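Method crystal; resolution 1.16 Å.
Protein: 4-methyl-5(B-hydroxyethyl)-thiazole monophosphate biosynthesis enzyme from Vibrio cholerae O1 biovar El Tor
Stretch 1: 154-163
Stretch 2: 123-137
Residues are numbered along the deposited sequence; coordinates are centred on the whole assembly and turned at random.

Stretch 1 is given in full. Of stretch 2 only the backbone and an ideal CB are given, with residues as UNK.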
ATOM      1  N   THR A 154      10.787 -21.436 -14.901  1.00 11.70           N
ATOM      2  CA  THR A 154      11.110 -21.728 -16.298  1.00 13.27           C
ATOM      3  C   THR A 154      11.028 -20.499 -17.204  1.00 11.94           C
ATOM      4  O   THR A 154      11.796 -20.373 -18.160  1.00 13.69           O
ATOM      5  CB  THR A 154      10.165 -22.873 -16.836  1.00 13.66           C
ATOM      6  OG1 THR A 154      10.278 -24.035 -15.997  1.00 17.45           O
ATOM      7  CG2 THR A 154      10.496 -23.241 -18.272  1.00 17.17           C
ATOM      8  N   GLN A 155      10.110 -19.587 -16.898  1.00 10.42           N
ATOM      9  CA  GLN A 155       9.961 -18.359 -17.661  1.00  9.72           C
ATOM     10  C   GLN A 155      10.209 -17.119 -16.789  1.00  8.75           C
ATOM     11  O   GLN A 155       9.807 -16.014 -17.144  1.00  8.75           O
ATOM     12  CB  GLN A 155       8.585 -18.293 -18.330  1.00  9.52           C
ATOM     13  CG  GLN A 155       8.399 -19.351 -19.411  1.00 10.79           C
ATOM     14  CD  GLN A 155       7.086 -19.185 -20.132  1.00 12.19           C
ATOM     15  OE1 GLN A 155       6.700 -18.076 -20.480  1.00 13.39           O
ATOM     16  NE2 GLN A 155       6.397 -20.293 -20.385  1.00 14.06           N
ATOM     17  N   HIS A 156      10.913 -17.294 -15.662  1.00  8.53           N
ATOM     18  CA  HIS A 156      11.277 -16.191 -14.765  1.00  8.17           C
ATOM     19  C   HIS A 156      10.071 -15.299 -14.488  1.00  7.12           C
ATOM     20  O   HIS A 156      10.129 -14.085 -14.721  1.00  7.35           O
ATOM     21  CB  HIS A 156      12.402 -15.345 -15.372  1.00  9.37           C
ATOM     22  CG  HIS A 156      13.579 -16.140 -15.815  1.00 13.36           C
ATOM     23  ND1 HIS A 156      13.839 -16.412 -17.140  1.00 15.77           N
ATOM     24  CD2 HIS A 156      14.549 -16.754 -15.103  1.00 16.29           C
ATOM     25  CE1 HIS A 156      14.936 -17.148 -17.224  1.00 16.89           C
ATOM     26  NE2 HIS A 156      15.385 -17.370 -16.003  1.00 18.53           N
ATOM     27  N   LEU A 157       8.974 -15.902 -14.033  1.00  6.43           N
ATOM     28  CA  LEU A 157       7.702 -15.192 -13.896  1.00  6.33           C
ATOM     29  C   LEU A 157       7.155 -15.296 -12.476  1.00  6.10           C
ATOM     30  O   LEU A 157       6.985 -16.380 -11.927  1.00  8.85           O
ATOM     31  CB  LEU A 157       6.664 -15.779 -14.869  1.00  7.17           C
ATOM     32  CG  LEU A 157       5.288 -15.126 -14.794  1.00  7.44           C
ATOM     33  CD1 LEU A 157       5.336 -13.691 -15.300  1.00  8.96           C
ATOM     34  CD2 LEU A 157       4.238 -15.957 -15.535  1.00  9.79           C
ATOM     35  N   LEU A 158       6.857 -14.148 -11.875  1.00  5.31           N
ATOM     36  CA  LEU A 158       6.272 -14.103 -10.541  1.00  5.15           C
ATOM     37  C   LEU A 158       4.897 -13.460 -10.652  1.00  4.69           C
ATOM     38  O   LEU A 158       4.791 -12.350 -11.189  1.00  5.48           O
ATOM     39  CB  LEU A 158       7.147 -13.262  -9.617  1.00  5.17           C
ATOM     40  CG  LEU A 158       6.692 -13.199  -8.150  1.00  5.61           C
ATOM     41  CD1 LEU A 158       6.881 -14.573  -7.465  1.00  7.04           C
ATOM     42  CD2 LEU A 158       7.446 -12.090  -7.417  1.00  7.33           C
ATOM     43  N   THR A 159       3.862 -14.126 -10.156  1.00  4.51           N
ATOM     44  CA  THR A 159       2.553 -13.530 -10.151  1.00  4.91           C
ATOM     45  C   THR A 159       1.913 -13.596  -8.768  1.00  4.74           C
ATOM     46  O   THR A 159       2.310 -14.370  -7.905  1.00  5.42           O
ATOM     47  CB  THR A 159       1.627 -14.174 -11.210  1.00  5.19           C
ATOM     48  OG1 THR A 159       1.573 -15.587 -11.005  1.00  6.06           O
ATOM     49  CG2 THR A 159       2.081 -13.824 -12.604  1.00  5.91           C
ATOM     50  N   SER A 160       0.917 -12.731  -8.563  1.00  5.10           N
ATOM     51  CA  SER A 160       0.246 -12.672  -7.282  1.00  5.04           C
ATOM     52  C   SER A 160      -1.169 -12.124  -7.472  1.00  5.09           C
ATOM     53  O   SER A 160      -1.543 -11.719  -8.558  1.00  5.48           O
ATOM     54  CB  SER A 160       1.078 -11.854  -6.304  1.00  4.97           C
ATOM     55  OG  SER A 160       0.630 -11.898  -4.968  1.00  5.57           O
ATOM     56  N   GLN A 161      -1.968 -12.136  -6.419  1.00  5.45           N
ATOM     57  CA  GLN A 161      -3.421 -12.012  -6.535  1.00  6.04           C
ATOM     58  C   GLN A 161      -4.058 -10.641  -6.333  1.00  5.78           C
ATOM     59  O   GLN A 161      -4.995 -10.330  -7.042  1.00  6.54           O
ATOM     60  CB  GLN A 161      -4.090 -13.005  -5.582  1.00  5.89           C
ATOM     61  CG  GLN A 161      -3.773 -14.469  -5.911  1.00  7.09           C
ATOM     62  CD  GLN A 161      -4.705 -15.419  -5.222  1.00  9.20           C
ATOM     63  OE1 GLN A 161      -5.748 -15.023  -4.682  1.00 11.54           O
ATOM     64  NE2 GLN A 161      -4.381 -16.699  -5.283  1.00 10.80           N
ATOM     65  N   GLY A 162      -3.646  -9.830  -5.372  1.00  5.90           N
ATOM     66  CA  GLY A 162      -4.435  -8.635  -5.104  1.00  6.39           C
ATOM     67  C   GLY A 162      -3.811  -7.729  -4.082  1.00  6.17           C
ATOM     68  O   GLY A 162      -2.682  -7.929  -3.623  1.00  5.86           O
ATOM     69  N   PRO A 163      -4.563  -6.709  -3.676  1.00  6.23           N
ATOM     70  CA  PRO A 163      -4.048  -5.740  -2.729  1.00  6.37           C
ATOM     71  C   PRO A 163      -3.469  -6.407  -1.476  1.00  6.02           C
ATOM     72  O   PRO A 163      -2.413  -6.014  -0.991  1.00  6.17           O
ATOM     73  CB  PRO A 163      -5.282  -4.872  -2.427  1.00  7.39           C
ATOM     74  CG  PRO A 163      -6.070  -4.905  -3.684  1.00  7.63           C
ATOM     75  CD  PRO A 163      -5.904  -6.323  -4.175  1.00  6.74           C
ATOM     76  N   UNK A 123       1.274 -13.519 -23.663  1.00 10.16           N
ATOM     77  CA  UNK A 123       2.540 -13.430 -22.956  1.00  9.05           C
ATOM     78  C   UNK A 123       2.616 -14.565 -21.951  1.00  8.82           C
ATOM     79  O   UNK A 123       1.616 -14.909 -21.340  1.00  9.86           O
ATOM     80  CB  UNK A 123       2.696 -12.074 -22.266  1.00  9.05           C
ATOM     81  N   UNK A 124       3.809 -15.137 -21.783  1.00  8.38           N
ATOM     82  CA  UNK A 124       4.038 -16.246 -20.852  1.00  8.73           C
ATOM     83  C   UNK A 124       3.114 -17.427 -21.124  1.00  9.14           C
ATOM     84  O   UNK A 124       2.627 -18.096 -20.209  1.00  9.98           O
ATOM     85  CB  UNK A 124       3.850 -15.769 -19.411  1.00  8.73           C
ATOM     86  N   UNK A 125       2.920 -17.705 -22.407  1.00  9.79           N
ATOM     87  CA  UNK A 125       2.176 -18.877 -22.817  1.00 11.25           C
ATOM     88  C   UNK A 125       2.846 -20.123 -22.240  1.00 11.36           C
ATOM     89  O   UNK A 125       4.071 -20.274 -22.289  1.00 11.71           O
ATOM     90  CB  UNK A 125       2.084 -18.958 -24.342  1.00 11.25           C
ATOM     91  N   UNK A 126       2.042 -20.978 -21.634  1.00 12.22           N
ATOM     92  CA  UNK A 126       2.568 -22.170 -21.004  1.00 12.31           C
ATOM     93  C   UNK A 126       3.028 -22.017 -19.565  1.00 11.61           C
ATOM     94  O   UNK A 126       3.309 -23.012 -18.921  1.00 12.56           O
ATOM     95  CB  UNK A 126       3.741 -22.687 -21.839  1.00 12.31           C
ATOM     96  N   UNK A 127       3.060 -20.800 -19.030  1.00 10.63           N
ATOM     97  CA  UNK A 127       3.520 -20.588 -17.652  1.00 10.04           C
ATOM     98  C   UNK A 127       2.417 -20.835 -16.647  1.00  9.11           C
ATOM     99  O   UNK A 127       1.254 -20.513 -16.905  1.00 10.19           O
ATOM    100  CB  UNK A 127       4.060 -19.167 -17.481  1.00 10.04           C
ATOM    101  N   UNK A 128       2.781 -21.383 -15.498  1.00  9.61           N
ATOM    102  CA  UNK A 128       1.901 -21.375 -14.336  1.00  9.19           C
ATOM    103  C   UNK A 128       1.822 -19.950 -13.809  1.00  8.16           C
ATOM    104  O   UNK A 128       2.850 -19.261 -13.715  1.00  8.54           O
ATOM    105  CB  UNK A 128       2.396 -22.337 -13.254  1.00  9.19           C
ATOM    106  N   UNK A 129       0.611 -19.512 -13.464  1.00  7.27           N
ATOM    107  CA  UNK A 129       0.409 -18.185 -12.916  1.00  7.35           C
ATOM    108  C   UNK A 129      -0.853 -18.116 -12.115  1.00  6.87           C
ATOM    109  O   UNK A 129      -1.790 -18.882 -12.319  1.00  7.52           O
ATOM    110  CB  UNK A 129       0.379 -17.137 -14.030  1.00  7.35           C
ATOM    111  N   UNK A 130      -0.857 -17.135 -11.213  1.00  6.54           N
ATOM    112  CA  UNK A 130      -2.061 -16.743 -10.503  1.00  6.24           C
ATOM    113  C   UNK A 130      -2.442 -15.328 -10.931  1.00  6.00           C
ATOM    114  O   UNK A 130      -1.767 -14.687 -11.747  1.00  6.37           O
ATOM    115  CB  UNK A 130      -1.859 -16.826  -8.989  1.00  6.24           C
ATOM    116  N   UNK A 131      -3.576 -14.867 -10.417  1.00  6.07           N
ATOM    117  CA  UNK A 131      -4.099 -13.530 -10.694  1.00  6.35           C
ATOM    118  C   UNK A 131      -5.178 -13.249  -9.674  1.00  6.08           C
ATOM    119  O   UNK A 131      -5.416 -14.058  -8.782  1.00  6.91           O
ATOM    120  CB  UNK A 131      -4.639 -13.411 -12.121  1.00  6.35           C
ATOM    121  N   UNK A 132      -5.856 -12.120  -9.822  1.00  6.30           N
ATOM    122  CA  UNK A 132      -6.968 -11.843  -8.915  1.00  6.73           C
ATOM    123  C   UNK A 132      -8.039 -12.919  -9.053  1.00  8.02           C
ATOM    124  O   UNK A 132      -8.360 -13.307 -10.165  1.00  7.83           O
ATOM    125  CB  UNK A 132      -7.562 -10.461  -9.193  1.00  6.73           C
ATOM    126  N   UNK A 133      -8.607 -13.397  -7.939  1.00  8.65           N
ATOM    127  CA  UNK A 133      -9.612 -14.453  -8.022  1.00  9.96           C
ATOM    128  C   UNK A 133     -10.778 -14.132  -8.931  1.00 10.32           C
ATOM    129  O   UNK A 133     -11.360 -15.043  -9.518  1.00 12.03           O
ATOM    130  CB  UNK A 133     -10.146 -14.761  -6.622  1.00  9.96           C
ATOM    131  N   UNK A 134     -11.142 -12.856  -9.046  1.00 10.68           N
ATOM    132  CA  UNK A 134     -12.272 -12.498  -9.892  1.00 11.76           C
ATOM    133  C   UNK A 134     -11.945 -12.648 -11.377  1.00 11.63           C
ATOM    134  O   UNK A 134     -12.846 -12.541 -12.221  1.00 13.75           O
ATOM    135  CB  UNK A 134     -12.711 -11.062  -9.598  1.00 11.76           C
ATOM    136  N   UNK A 135     -10.677 -12.986 -11.690  1.00 11.31           N
ATOM    137  CA  UNK A 135     -10.217 -13.221 -13.047  1.00 10.58           C
ATOM    138  C   UNK A 135      -9.595 -14.613 -13.261  1.00 11.13           C
ATOM    139  O   UNK A 135      -9.028 -14.876 -14.321  1.00 11.05           O
ATOM    140  CB  UNK A 135      -9.198 -12.143 -13.423  1.00 10.58           C
ATOM    141  N   UNK A 136      -9.739 -15.511 -12.285  1.00 10.92           N
ATOM    142  CA  UNK A 136      -9.177 -16.863 -12.425  1.00 10.97           C
ATOM    143  C   UNK A 136      -9.628 -17.545 -13.715  1.00 11.92           C
ATOM    144  O   UNK A 136      -8.889 -18.330 -14.308  1.00 12.52           O
ATOM    145  CB  UNK A 136      -9.576 -17.724 -11.225  1.00 10.97           C
ATOM    146  N   UNK A 137     -10.854 -17.247 -14.131  1.00 12.92           N
ATOM    147  CA  UNK A 137     -11.416 -17.886 -15.311  1.00 14.05           C
ATOM    148  C   UNK A 137     -10.729 -17.503 -16.631  1.00 13.75           C
ATOM    149  O   UNK A 137     -10.977 -18.122 -17.663  1.00 15.59           O
ATOM    150  CB  UNK A 137     -12.904 -17.542 -15.401  1.00 14.05           C
TER

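At position 123 nothing of stretch 1 lies within 5.5 Å of the ideal CB, so the contact sets no demand; Lys 123 leads its end away.

Position 124 points its CB toward stretch 1, 3.8 Å from Gln 155 OE1 and 3.9 Å from Leu 157 CD2. Its phi/psi of 56/40 is left-handed, commonest for glycine and asparagine and unfavourable to beta-branched residues, but contact with the leucine favours a large side chain unbranched at CB. It is Phe 124. Leu 157 CD1 sits 3.7 Å from the centroid of the Phe 124 ring and 6° off its normal, a CH-pi contact over the face, while Gln 155 OE1 meets the edge 3.4 Å from Phe 124 CD1, where the ring hydrogens are slightly positive.

At 125 the CB points away, and almost any residue would do. What matters is the backbone: Gln 155 NE2 donates a nearly straight hydrogen bond to O of 125, 3.0 Å long. The residue is Val 125.

Position 126 has phi/psi of 87/-7, where a CB would be jammed against the preceding carbonyl O. That alone calls for glycine, and Gly 126 serves the type II turn from 124 to 127, closed by the backbone hydrogen bond from N of 127 to Phe 124 O (3.0 Å).

Position 127 points toward stretch 1, with Leu 157 CD2 3.8 Å and Gln 155 NE2 3.9 Å from its ideal CB. With neighbours already at contact distance, a small apolar residue fits well. Ala 127 packs its CB 3.8 Å from Leu 157 CD2.

Position 128 is sideways with nothing near its CB, so a long polar chain can leave freely; Arg 128 does. A water donates to Arg 128 O and also hydrogen-bonds Thr 159 OG1.

At 129, Thr 159 OG1 lies 3.6 Å from the ideal CB and Leu 157 CD2 4.3 Å. A flexible apolar chain able to turn toward the leucine would suit. Met 129, present as selenomethionine, brings CE to 3.9 Å from Leu 157 CD2.

At 130 the backbone acts first: its N donates to Thr 159 OG1 (2.9 Å, 168°). The sideways CB lies near Thr 159 OG1 and Gln 161 CG, suiting a modest branched residue, perhaps with an acceptor. Thr 130 offers both: CG2 packs 3.5 Å from Ser 160 CA, and OG1 accepts a weak hydrogen bond from Gln 161 NE2 at 3.3 Å.

Position 131 points away, leaving the choice open; it is Cys 131.

At 132 the CA makes a CA-H...O contact with Gln 161 O at 3.1 Å. The ideal CB is 5.5 Å from Gly 162 CA, and Gly 162 has no side chain to fill the space, so a planar or polar chain could lie beside that backbone. His 132 does, with CD2 4.4 Å from Gly 162 CA; its ND1 accepts from N of 134 (2.9 Å).

Position 133, phi -55, begins a 3-10 segment and admits proline; Pro 133 CG touches Gln 161 OE1 at 3.4 Å.

At 134, 135 and 137 no stretch 1 atom is near the ideal CB, leaving the choice open; they are Asn 134, Phe 135 and Asp 137. At 136 a long side chain could return, and Phe 136 presents its ring edge to Gln 161, whose NE2 is 3.9 Å from Phe 136 CZ.

Stretch 2 (123-137) KFVGARMTCHPNFFD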
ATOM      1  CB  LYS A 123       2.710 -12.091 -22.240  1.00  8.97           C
ATOM      2  CG  LYS A 123       2.486 -10.863 -23.116  1.00  9.82           C
ATOM      3  CD  LYS A 123       3.381 -10.790 -24.319  1.00  8.65           C
ATOM      4  CE  LYS A 123       3.152  -9.518 -25.062  1.00  9.08           C
ATOM      5  NZ  LYS A 123       3.853  -9.508 -26.394  1.00 10.84           N
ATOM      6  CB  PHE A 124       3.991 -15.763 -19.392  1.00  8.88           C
ATOM      7  CG  PHE A 124       4.987 -14.702 -19.133  1.00  7.69           C
ATOM      8  CD1 PHE A 124       6.322 -15.032 -19.037  1.00  8.01           C
ATOM      9  CD2 PHE A 124       4.622 -13.368 -19.081  1.00  8.08           C
ATOM     10  CE1 PHE A 124       7.274 -14.050 -18.847  1.00  8.70           C
ATOM     11  CE2 PHE A 124       5.556 -12.393 -18.893  1.00  8.21           C
ATOM     12  CZ  PHE A 124       6.889 -12.728 -18.778  1.00  7.90           C
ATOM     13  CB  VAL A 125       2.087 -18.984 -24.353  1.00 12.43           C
ATOM     14  CG1 VAL A 125       1.345 -20.258 -24.766  1.00 13.71           C
ATOM     15  CG2 VAL A 125       1.373 -17.785 -24.921  1.00 13.61           C
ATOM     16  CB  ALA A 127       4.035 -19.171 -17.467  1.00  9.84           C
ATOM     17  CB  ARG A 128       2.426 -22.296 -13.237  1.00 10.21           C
ATOM     18  CG  ARG A 128       2.450 -23.751 -13.611  1.00 14.49           C
ATOM     19  CD  ARG A 128       2.526 -24.668 -12.423  1.00 21.01           C
ATOM     20  NE  ARG A 128       1.456 -24.410 -11.450  1.00 25.58           N
ATOM     21  CZ  ARG A 128       0.181 -24.809 -11.553  1.00 28.12           C
ATOM     22  NH1 ARG A 128      -0.674 -24.512 -10.574  1.00 29.12           N
ATOM     23  NH2 ARG A 128      -0.251 -25.511 -12.605  1.00 29.40           N
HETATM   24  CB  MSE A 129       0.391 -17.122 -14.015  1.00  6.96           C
HETATM   25  CG  MSE A 129      -0.733 -17.289 -15.025  1.00  7.45           C
HETATM   26 SE   MSE A 129      -0.659 -16.002 -16.466  1.00 10.98          SE
HETATM   27  CE  MSE A 129       0.849 -16.681 -17.426  1.00 10.44           C
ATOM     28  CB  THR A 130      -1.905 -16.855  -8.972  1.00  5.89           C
ATOM     29  OG1 THR A 130      -3.189 -16.833  -8.359  1.00  6.62           O
ATOM     30  CG2 THR A 130      -1.058 -15.771  -8.359  1.00  6.68           C
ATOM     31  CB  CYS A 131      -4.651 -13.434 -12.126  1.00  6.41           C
ATOM     32  SG  CYS A 131      -6.046 -14.482 -12.515  1.00  8.07           S
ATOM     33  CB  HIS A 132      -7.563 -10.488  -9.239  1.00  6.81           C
ATOM     34  CG  HIS A 132      -8.476 -10.000  -8.185  1.00  7.39           C
ATOM     35  ND1 HIS A 132      -9.770 -10.450  -8.052  1.00  9.11           N
ATOM     36  CD2 HIS A 132      -8.253  -9.130  -7.179  1.00 10.45           C
ATOM     37  CE1 HIS A 132     -10.301  -9.864  -6.995  1.00 10.25           C
ATOM     38  NE2 HIS A 132      -9.415  -9.040  -6.465  1.00 11.20           N
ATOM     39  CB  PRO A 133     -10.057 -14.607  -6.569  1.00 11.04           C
ATOM     40  CG  PRO A 133      -8.860 -14.282  -5.795  1.00 11.34           C
ATOM     41  CD  PRO A 133      -8.223 -13.144  -6.539  1.00  8.75           C
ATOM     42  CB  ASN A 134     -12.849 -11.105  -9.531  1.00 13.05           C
ATOM     43  CG  ASN A 134     -13.578 -11.096  -8.194  1.00 12.71           C
ATOM     44  OD1 ASN A 134     -13.968 -12.134  -7.651  1.00 16.23           O
ATOM     45  ND2 ASN A 134     -13.707  -9.907  -7.619  1.00 16.21           N
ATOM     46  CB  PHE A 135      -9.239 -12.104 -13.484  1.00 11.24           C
ATOM     47  CG  PHE A 135      -9.904 -10.775 -13.647  1.00 11.63           C
ATOM     48  CD1 PHE A 135     -10.563 -10.463 -14.810  1.00 11.90           C
ATOM     49  CD2 PHE A 135      -9.928  -9.863 -12.609  1.00 13.07           C
ATOM     50  CE1 PHE A 135     -11.210  -9.252 -14.955  1.00 12.89           C
ATOM     51  CE2 PHE A 135     -10.577  -8.642 -12.749  1.00 12.62           C
ATOM     52  CZ  PHE A 135     -11.220  -8.335 -13.916  1.00 13.75           C
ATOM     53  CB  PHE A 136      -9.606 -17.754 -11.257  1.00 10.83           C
ATOM     54  CG  PHE A 136      -8.844 -17.562  -9.961  1.00 10.50           C
ATOM     55  CD1 PHE A 136      -7.605 -16.943  -9.863  1.00  9.43           C
ATOM     56  CD2 PHE A 136      -9.379 -18.144  -8.816  1.00 10.76           C
ATOM     57  CE1 PHE A 136      -6.983 -16.866  -8.613  1.00  9.80           C
ATOM     58  CE2 PHE A 136      -8.755 -18.061  -7.602  1.00 11.91           C
ATOM     59  CZ  PHE A 136      -7.550 -17.451  -7.505  1.00 10.03           C
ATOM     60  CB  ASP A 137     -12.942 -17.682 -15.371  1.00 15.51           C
ATOM     61  CG  ASP A 137     -13.363 -16.232 -15.616  1.00 17.63           C
ATOM     62  OD1 ASP A 137     -14.552 -16.054 -15.969  1.00 24.73           O
ATOM     63  OD2 ASP A 137     -12.564 -15.282 -15.475  1.00 20.75           O
TER
HETATM   64  O   HOH W   1       3.664 -17.056 -12.122  1.00  6.73           O
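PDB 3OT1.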